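Local coordinates for YerB protein (Bacillus subtilis, PDB 2PSB) that is a putative membrane-anchored lipoprotein of unknown function that interacts with the helicase PcrA, an interaction not essential for viability or for repair of UV-induced lesions, at residues Lys42-Ser47 against Arg210-Val215; Glu57-Gly62 against Val186-Asn191; Tyr199-Lys204 against Phe260-Val265. All coordinates share one frame; numbering follows the deposited sequence.

How the contacts relate
All three contacts reach the antiparallel sheet that holds strands 183-187, 196-202 and 207-212, and a small polar cluster joins them. Arg210, in contact 1, sends NH2 to Glu57 OE2 of contact 2 in a salt bridge of 2.9 Å, while its NE makes a probable hydrogen bond of 3.1 Å to Tyr199 OH of contact 3. The centres of contacts 1 and 2 lie about 14 Å apart; contact 3 is more remote, its centre about 20 Å from that of contact 1 and about 23 Å from that of contact 2. Along the chain contact 2 is nested inside the loop closed by contact 1, whereas contacts 1 and 3 interleave.

Contact 1. Residues Lys42-Ser47 against Arg210-Val215; sequences KARPQS and RSSDGV
Arg44 and Asp213 form a salt bridge in which NH1 of the arginine donates to OD2 of the aspartate at 2.7 Å, with a nearly straight N-H...O angle of 169°. It ties the loop between strands 33-37 and 54-59, in the DUF3048 N-terminal family region, to a beta hairpin of the C-terminal one: strands 207-212 and 215-219 are joined by a type I' turn from Ser212 to Val215, and Asp213 sits on that turn. The carboxylate oxygen lies in the guanidinium plane, yet the arginine reaches it from the anti side and somewhat out of the carboxylate plane; the two flat groups are turned 29° apart. Arg44 gets there with its chain extended from CG to NE, crossing the aspartate side chain at about a right angle. Both partners have a second hold, Arg44 NH2 on the carbonyl of Asn39 and Asp213 OD1 on the backbone N of Leu196, which should limit how far either group can swing. A water adds a second, looser bridge: it donates to Ser212 O at 2.8 Å and accepts a weak hydrogen bond from Arg44 NH1 at 3.4 Å. Packing is slighter. Ser212 lies over one face of the guanidinium, its CB offset toward the rim and its OG 3.8 Å from Arg44 NH1.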
loop_
_atom_site.group_PDB
_atom_site.type_symbol
_atom_site.label_atom_id
_atom_site.label_comp_id
_atom_site.label_asym_id
_atom_site.label_seq_id
_atom_site.Cartn_x
_atom_site.Cartn_y
_atom_site.Cartn_z
ATOM N N LYS A 42 11.504 -8.660 -10.270
ATOM C CA LYS A 42 10.933 -9.106 -11.542
ATOM C C LYS A 42 9.497 -8.664 -11.809
ATOM O O LYS A 42 8.992 -8.826 -12.919
ATOM C CB LYS A 42 11.007 -10.638 -11.647
ATOM C CG LYS A 42 12.327 -11.194 -12.201
ATOM C CD LYS A 42 12.598 -10.665 -13.606
ATOM C CE LYS A 42 13.864 -11.257 -14.224
ATOM N NZ LYS A 42 13.669 -12.662 -14.686
ATOM N N ALA A 43 8.843 -8.095 -10.803
ATOM C CA ALA A 43 7.457 -7.658 -10.950
ATOM C C ALA A 43 7.333 -6.182 -11.337
ATOM O O ALA A 43 6.233 -5.685 -11.578
ATOM C CB ALA A 43 6.696 -7.911 -9.649
ATOM N N ARG A 44 8.467 -5.493 -11.405
ATOM C CA ARG A 44 8.498 -4.063 -11.724
ATOM C C ARG A 44 8.714 -3.824 -13.203
ATOM O O ARG A 44 9.479 -4.534 -13.841
ATOM C CB ARG A 44 9.620 -3.404 -10.927
ATOM C CG ARG A 44 9.637 -3.814 -9.462
ATOM C CD ARG A 44 10.924 -3.376 -8.780
ATOM N NE ARG A 44 10.996 -3.892 -7.421
ATOM C CZ ARG A 44 12.091 -3.905 -6.673
ATOM N NH1 ARG A 44 13.234 -3.425 -7.148
ATOM N NH2 ARG A 44 12.040 -4.399 -5.446
ATOM N N PRO A 45 8.019 -2.830 -13.779
ATOM C CA PRO A 45 7.063 -1.951 -13.098
ATOM C C PRO A 45 5.697 -2.635 -12.983
ATOM O O PRO A 45 5.329 -3.422 -13.842
ATOM C CB PRO A 45 7.023 -0.731 -14.013
ATOM C CG PRO A 45 7.104 -1.362 -15.363
ATOM C CD PRO A 45 8.183 -2.417 -15.188
ATOM N N GLN A 46 4.959 -2.326 -11.922
ATOM C CA GLN A 46 3.649 -2.907 -11.705
ATOM C C GLN A 46 2.593 -2.122 -12.473
ATOM O O GLN A 46 2.898 -1.092 -13.090
ATOM C CB GLN A 46 3.325 -2.906 -10.211
ATOM C CG GLN A 46 4.315 -3.719 -9.358
ATOM C CD GLN A 46 5.475 -2.886 -8.816
ATOM O OE1 GLN A 46 5.896 -1.898 -9.431
ATOM N NE2 GLN A 46 6.005 -3.292 -7.668
ATOM N N SER A 47 1.353 -2.606 -12.437
ATOM C CA SER A 47 0.241 -1.943 -13.113
ATOM C C SER A 47 -0.777 -1.365 -12.124
ATOM O O SER A 47 -1.156 -2.032 -11.150
ATOM C CB SER A 47 -0.478 -2.926 -14.037
ATOM O OG SER A 47 0.363 -3.337 -15.106
ATOM N N ARG A 210 9.413 8.456 -6.678
ATOM C CA ARG A 210 9.941 7.260 -6.049
ATOM C C ARG A 210 10.816 6.465 -7.001
ATOM O O ARG A 210 10.660 6.537 -8.221
ATOM C CB ARG A 210 8.785 6.382 -5.552
ATOM C CG ARG A 210 9.211 5.147 -4.776
ATOM C CD ARG A 210 7.987 4.366 -4.309
ATOM N NE ARG A 210 8.335 3.219 -3.475
ATOM C CZ ARG A 210 8.859 2.084 -3.915
ATOM N NH1 ARG A 210 9.111 1.907 -5.208
ATOM N NH2 ARG A 210 9.129 1.116 -3.049
ATOM N N SER A 211 11.746 5.717 -6.428
ATOM C CA SER A 211 12.627 4.861 -7.199
ATOM C C SER A 211 13.011 3.734 -6.253
ATOM O O SER A 211 13.040 3.911 -5.034
ATOM C CB SER A 211 13.888 5.603 -7.653
ATOM O OG SER A 211 14.766 5.794 -6.559
ATOM N N SER A 212 13.295 2.576 -6.825
ATOM C CA SER A 212 13.682 1.421 -6.046
ATOM C C SER A 212 14.913 0.859 -6.731
ATOM O O SER A 212 14.981 0.813 -7.956
ATOM C CB SER A 212 12.546 0.389 -6.040
ATOM O OG SER A 212 12.062 0.195 -7.364
ATOM N N ASP A 213 15.895 0.464 -5.932
ATOM C CA ASP A 213 17.135 -0.097 -6.450
ATOM C C ASP A 213 17.761 0.675 -7.615
ATOM O O ASP A 213 18.435 0.084 -8.455
ATOM C CB ASP A 213 16.906 -1.555 -6.858
ATOM C CG ASP A 213 16.502 -2.435 -5.684
ATOM O OD1 ASP A 213 17.115 -2.293 -4.604
ATOM O OD2 ASP A 213 15.581 -3.272 -5.842
ATOM N N GLY A 214 17.538 1.986 -7.673
ATOM C CA GLY A 214 18.124 2.785 -8.737
ATOM C C GLY A 214 17.266 3.117 -9.946
ATOM O O GLY A 214 17.705 3.847 -10.839
ATOM N N VAL A 215 16.044 2.600 -9.991
ATOM C CA VAL A 215 15.162 2.869 -11.123
ATOM C C VAL A 215 13.949 3.631 -10.610
ATOM O O VAL A 215 13.426 3.310 -9.547
ATOM C CB VAL A 215 14.692 1.550 -11.786
ATOM C CG1 VAL A 215 13.969 1.839 -13.094
ATOM C CG2 VAL A 215 15.885 0.635 -12.020
HETATM O O HOH W 1 13.949 -1.138 -9.597
#

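Contact 2. Residues Glu57-Gly62 against Val186-Asn191; sequences EALAEG and VDYGTN
Leu59 and Tyr188 run past each other in opposite directions, so that the leucine CD2 rests 3.9 Å from the tyrosine CD2, with Leu59 CG almost as near. Together with Glu57 these buried residues make the close part of the contact. Both side chains of strand 54-59 come at a slant from the same side of the Tyr188 ring plane, Leu59 near CD2 and Glu57 near CE1. At the CE1 end the carboxylate and ring planes are 44° apart, with Glu57 OE1 3.8 Å from Tyr188 CE1. Glu57 CG stands anti to the backbone N (chi1 177°), and the chain stays extended beyond, which carries the carboxylate out to that end of the ring. The polar ends find partners in other parts of the fold: Tyr188 OH lies within hydrogen-bonding reach of both Ile297 O, its strongest partner, and Asn296 OD1, while Glu57 OE1 bonds to Thr65 OG1 and Glu57 OE2 to Arg210 in a salt bridge. The tyrosine thus leaves the end of strand 183-187, in an antiparallel sheet, and reaches across to the neighbouring parallel strands 54-59 and 293-298, packing the DUF3048 C-terminal region against the N-terminal one. The buried carboxylate has its charge met by the arginine, which would probably favour the ionised form. Beyond Leu59 and Tyr188 the two segments part. Ala60 and Glu61 form a classic beta bulge opposite Ile64, and Glu61 and Gly62 are exposed; Thr190 and Asn191 are exposed too and make no contact with residues 57-62.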
loop_
_atom_site.group_PDB
_atom_site.type_symbol
_atom_site.label_atom_id
_atom_site.label_comp_id
_atom_site.label_asym_id
_atom_site.label_seq_id
_atom_site.Cartn_x
_atom_site.Cartn_y
_atom_site.Cartn_z
ATOM N N GLU A 57 4.039 -0.339 1.844
ATOM C CA GLU A 57 5.130 -1.260 1.582
ATOM C C GLU A 57 5.624 -1.830 2.899
ATOM O O GLU A 57 5.760 -1.109 3.885
ATOM C CB GLU A 57 6.266 -0.526 0.847
ATOM C CG GLU A 57 7.519 -1.360 0.571
ATOM C CD GLU A 57 8.570 -0.590 -0.224
ATOM O OE1 GLU A 57 9.477 -1.244 -0.777
ATOM O OE2 GLU A 57 8.497 0.664 -0.296
ATOM N N ALA A 58 5.882 -3.130 2.912
ATOM C CA ALA A 58 6.371 -3.793 4.115
ATOM C C ALA A 58 7.083 -5.073 3.721
ATOM O O ALA A 58 6.871 -5.602 2.620
ATOM C CB ALA A 58 5.209 -4.108 5.086
ATOM N N LEU A 59 7.945 -5.561 4.611
ATOM C CA LEU A 59 8.689 -6.787 4.344
ATOM C C LEU A 59 7.723 -7.944 4.281
ATOM O O LEU A 59 6.801 -8.032 5.081
ATOM C CB LEU A 59 9.732 -7.065 5.439
ATOM C CG LEU A 59 11.007 -6.209 5.430
ATOM C CD1 LEU A 59 11.823 -6.478 6.673
ATOM C CD2 LEU A 59 11.815 -6.518 4.189
ATOM N N ALA A 60 7.940 -8.829 3.318
ATOM C CA ALA A 60 7.103 -10.006 3.149
ATOM C C ALA A 60 7.998 -11.246 3.068
ATOM O O ALA A 60 8.271 -11.897 4.080
ATOM C CB ALA A 60 6.261 -9.870 1.883
ATOM N N GLU A 61 8.465 -11.549 1.862
ATOM C CA GLU A 61 9.324 -12.708 1.606
ATOM C C GLU A 61 10.810 -12.366 1.800
ATOM O O GLU A 61 11.393 -11.626 1.010
ATOM C CB GLU A 61 9.084 -13.194 0.170
ATOM C CG GLU A 61 9.624 -14.580 -0.178
ATOM C CD GLU A 61 8.763 -15.718 0.356
ATOM O OE1 GLU A 61 8.900 -16.847 -0.163
ATOM O OE2 GLU A 61 7.963 -15.496 1.291
ATOM N N GLY A 62 11.418 -12.901 2.851
ATOM C CA GLY A 62 12.826 -12.637 3.099
ATOM C C GLY A 62 13.145 -11.160 3.189
ATOM O O GLY A 62 12.604 -10.453 4.039
ATOM N N VAL A 186 15.167 4.692 2.061
ATOM C CA VAL A 186 14.823 3.608 2.972
ATOM C C VAL A 186 15.559 2.363 2.506
ATOM O O VAL A 186 15.406 1.928 1.366
ATOM C CB VAL A 186 13.299 3.321 2.961
ATOM C CG1 VAL A 186 12.946 2.278 4.018
ATOM C CG2 VAL A 186 12.526 4.615 3.197
ATOM N N ASP A 187 16.374 1.800 3.386
ATOM C CA ASP A 187 17.117 0.604 3.037
ATOM C C ASP A 187 16.553 -0.615 3.747
ATOM O O ASP A 187 16.570 -0.694 4.973
ATOM C CB ASP A 187 18.595 0.771 3.387
ATOM C CG ASP A 187 19.360 -0.522 3.275
ATOM O OD1 ASP A 187 19.276 -1.181 2.214
ATOM O OD2 ASP A 187 20.047 -0.881 4.249
ATOM N N TYR A 188 16.043 -1.560 2.964
ATOM C CA TYR A 188 15.480 -2.789 3.508
ATOM C C TYR A 188 16.482 -3.925 3.393
ATOM O O TYR A 188 16.419 -4.885 4.150
ATOM C CB TYR A 188 14.204 -3.186 2.758
ATOM C CG TYR A 188 12.974 -2.392 3.115
ATOM C CD1 TYR A 188 12.437 -1.455 2.230
ATOM C CD2 TYR A 188 12.318 -2.606 4.324
ATOM C CE1 TYR A 188 11.262 -0.763 2.541
ATOM C CE2 TYR A 188 11.153 -1.920 4.647
ATOM C CZ TYR A 188 10.626 -1.007 3.757
ATOM O OH TYR A 188 9.443 -0.384 4.079
ATOM N N GLY A 189 17.399 -3.816 2.438
ATOM C CA GLY A 189 18.392 -4.857 2.235
ATOM C C GLY A 189 19.268 -5.143 3.440
ATOM O O GLY A 189 19.258 -4.400 4.418
ATOM N N THR A 190 20.024 -6.235 3.367
ATOM C CA THR A 190 20.926 -6.626 4.448
ATOM C C THR A 190 22.363 -6.792 3.938
ATOM O O THR A 190 22.715 -6.298 2.866
ATOM C CB THR A 190 20.484 -7.954 5.105
ATOM O OG1 THR A 190 21.282 -8.198 6.270
ATOM C CG2 THR A 190 20.661 -9.116 4.138
ATOM N N ASN A 191 23.179 -7.497 4.715
ATOM C CA ASN A 191 24.578 -7.741 4.386
ATOM C C ASN A 191 24.896 -8.077 2.930
ATOM O O ASN A 191 25.820 -7.507 2.351
ATOM C CB ASN A 191 25.128 -8.844 5.291
ATOM C CG ASN A 191 25.487 -8.335 6.673
ATOM O OD1 ASN A 191 24.628 -7.865 7.428
ATOM N ND2 ASN A 191 26.767 -8.420 7.010
#

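Contact 3. Residues Tyr199-Lys204 against Phe260-Val265; sequences YNYDKK and FQHGNV
Tyr201 lays one face of its ring over the peptide that links His262 to Gly263. That peptide belongs to the type I' turn, Gln261 to Asn264, of the beta hairpin joining strands 255-261 and 264-273, so the side chain connects the end of strand 196-202, in an antiparallel sheet, to a hairpin outside that sheet. Gly263 N sits over the middle of the ring, 3.4 Å from Tyr201 CE2, and His262 C lies above the rim. Gly263 CA adds a CH-pi contact, 3.8 Å from the ring centroid and 24° off the normal. With CG anti to the backbone N of Tyr201 (chi1 -169°), the side chain is carried over to the turn. Glycine suits the turn twice over: its phi is positive, and a CB would come tight against Tyr201 CD2. Tyr208, on the neighbouring strand 207-212, meets the Tyr201 ring with planes at about 55°, and Gly263 N makes a weak hydrogen bond to Tyr208 OH. With a serine in place of Tyr201, the turn peptide would probably lose the aromatic cover over its face, and a gap would open between the hairpin and strand 196-202. At the far end of the ring, contact passes to His262: Tyr201 OH is 3.3 Å from His262 CA, and it meets the imidazole at its edge, near the plane, 3.8 Å from His262 CD2.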
loop_
_atom_site.group_PDB
_atom_site.type_symbol
_atom_site.label_atom_id
_atom_site.label_comp_id
_atom_site.label_asym_id
_atom_site.label_seq_id
_atom_site.Cartn_x
_atom_site.Cartn_y
_atom_site.Cartn_z
ATOM N N TYR A 199 12.797 8.656 -2.038
ATOM C CA TYR A 199 11.704 9.557 -2.367
ATOM C C TYR A 199 12.311 10.942 -2.543
ATOM O O TYR A 199 12.964 11.475 -1.643
ATOM C CB TYR A 199 10.632 9.558 -1.262
ATOM C CG TYR A 199 9.933 8.215 -1.080
ATOM C CD1 TYR A 199 10.399 7.280 -0.157
ATOM C CD2 TYR A 199 8.829 7.867 -1.864
ATOM C CE1 TYR A 199 9.783 6.034 -0.016
ATOM C CE2 TYR A 199 8.211 6.614 -1.729
ATOM C CZ TYR A 199 8.695 5.713 -0.808
ATOM O OH TYR A 199 8.109 4.479 -0.681
ATOM N N ASN A 200 12.101 11.518 -3.718
ATOM C CA ASN A 200 12.653 12.824 -4.019
ATOM C C ASN A 200 11.550 13.831 -4.268
ATOM O O ASN A 200 10.713 13.646 -5.146
ATOM C CB ASN A 200 13.571 12.705 -5.233
ATOM C CG ASN A 200 14.566 11.564 -5.091
ATOM O OD1 ASN A 200 14.649 10.685 -5.953
ATOM N ND2 ASN A 200 15.325 11.567 -3.996
ATOM N N TYR A 201 11.556 14.896 -3.475
ATOM C CA TYR A 201 10.560 15.943 -3.593
ATOM C C TYR A 201 10.836 16.839 -4.801
ATOM O O TYR A 201 11.983 17.169 -5.104
ATOM C CB TYR A 201 10.534 16.788 -2.320
ATOM C CG TYR A 201 9.356 17.733 -2.240
ATOM C CD1 TYR A 201 8.050 17.243 -2.256
ATOM C CD2 TYR A 201 9.541 19.123 -2.143
ATOM C CE1 TYR A 201 6.954 18.103 -2.180
ATOM C CE2 TYR A 201 8.442 19.991 -2.066
ATOM C CZ TYR A 201 7.154 19.471 -2.085
ATOM O OH TYR A 201 6.057 20.306 -2.028
ATOM N N ASP A 202 9.769 17.222 -5.488
ATOM C CA ASP A 202 9.881 18.080 -6.653
ATOM C C ASP A 202 9.239 19.425 -6.323
ATOM O O ASP A 202 8.020 19.595 -6.467
ATOM C CB ASP A 202 9.170 17.444 -7.846
ATOM C CG ASP A 202 9.473 18.154 -9.146
ATOM O OD1 ASP A 202 10.252 17.606 -9.947
ATOM O OD2 ASP A 202 8.946 19.266 -9.363
ATOM N N LYS A 203 10.064 20.370 -5.873
ATOM C CA LYS A 203 9.595 21.707 -5.510
ATOM C C LYS A 203 8.625 22.240 -6.551
ATOM O O LYS A 203 7.537 22.717 -6.218
ATOM C CB LYS A 203 10.772 22.678 -5.388
ATOM C CG LYS A 203 11.706 22.429 -4.211
ATOM C CD LYS A 203 12.911 23.373 -4.254
ATOM C CE LYS A 203 13.877 23.021 -5.390
ATOM N NZ LYS A 203 13.312 23.176 -6.768
ATOM N N LYS A 204 9.030 22.159 -7.817
ATOM C CA LYS A 204 8.193 22.629 -8.912
ATOM C C LYS A 204 6.854 21.906 -8.936
ATOM O O LYS A 204 5.808 22.515 -8.721
ATOM C CB LYS A 204 8.911 22.432 -10.253
ATOM C CG LYS A 204 9.911 23.523 -10.601
ATOM C CD LYS A 204 10.973 23.684 -9.526
ATOM C CE LYS A 204 11.936 24.810 -9.871
ATOM N NZ LYS A 204 12.974 24.967 -8.814
ATOM N N PHE A 260 6.919 12.919 5.835
ATOM C CA PHE A 260 7.463 13.843 4.844
ATOM C C PHE A 260 6.387 14.366 3.915
ATOM O O PHE A 260 5.747 13.598 3.186
ATOM C CB PHE A 260 8.527 13.171 3.975
ATOM C CG PHE A 260 9.669 12.590 4.741
ATOM C CD1 PHE A 260 9.517 11.407 5.449
ATOM C CD2 PHE A 260 10.912 13.231 4.751
ATOM C CE1 PHE A 260 10.584 10.860 6.158
ATOM C CE2 PHE A 260 11.983 12.693 5.456
ATOM C CZ PHE A 260 11.820 11.506 6.161
ATOM N N GLN A 261 6.211 15.680 3.931
ATOM C CA GLN A 261 5.235 16.345 3.084
ATOM C C GLN A 261 5.754 17.755 2.793
ATOM O O GLN A 261 6.348 18.389 3.662
ATOM C CB GLN A 261 3.870 16.386 3.788
ATOM C CG GLN A 261 3.968 16.408 5.296
ATOM C CD GLN A 261 2.619 16.520 5.994
ATOM O OE1 GLN A 261 1.707 15.718 5.772
ATOM N NE2 GLN A 261 2.495 17.513 6.858
ATOM N N HIS A 262 5.561 18.233 1.570
ATOM C CA HIS A 262 6.023 19.567 1.192
ATOM C C HIS A 262 7.520 19.762 1.425
ATOM O O HIS A 262 7.949 20.816 1.885
ATOM C CB HIS A 262 5.253 20.630 1.978
ATOM C CG HIS A 262 3.820 20.755 1.572
ATOM N ND1 HIS A 262 2.848 21.241 2.418
ATOM C CD2 HIS A 262 3.193 20.466 0.407
ATOM C CE1 HIS A 262 1.683 21.244 1.794
ATOM N NE2 HIS A 262 1.865 20.777 0.571
ATOM N N GLY A 263 8.316 18.751 1.113
ATOM C CA GLY A 263 9.745 18.878 1.313
ATOM C C GLY A 263 10.091 18.885 2.787
ATOM O O GLY A 263 11.263 18.793 3.158
ATOM N N ASN A 264 9.066 18.990 3.627
ATOM C CA ASN A 264 9.261 18.998 5.072
ATOM C C ASN A 264 9.398 17.595 5.633
ATOM O O ASN A 264 9.022 16.619 4.998
ATOM C CB ASN A 264 8.090 19.690 5.782
ATOM C CG ASN A 264 8.148 21.196 5.676
ATOM O OD1 ASN A 264 8.217 21.751 4.582
ATOM N ND2 ASN A 264 8.113 21.868 6.820
ATOM N N VAL A 265 9.944 17.519 6.839
ATOM C CA VAL A 265 10.122 16.267 7.552
ATOM C C VAL A 265 9.573 16.540 8.947
ATOM O O VAL A 265 9.689 17.655 9.459
ATOM C CB VAL A 265 11.614 15.862 7.643
ATOM C CG1 VAL A 265 12.423 16.976 8.254
ATOM C CG2 VAL A 265 11.762 14.594 8.471
#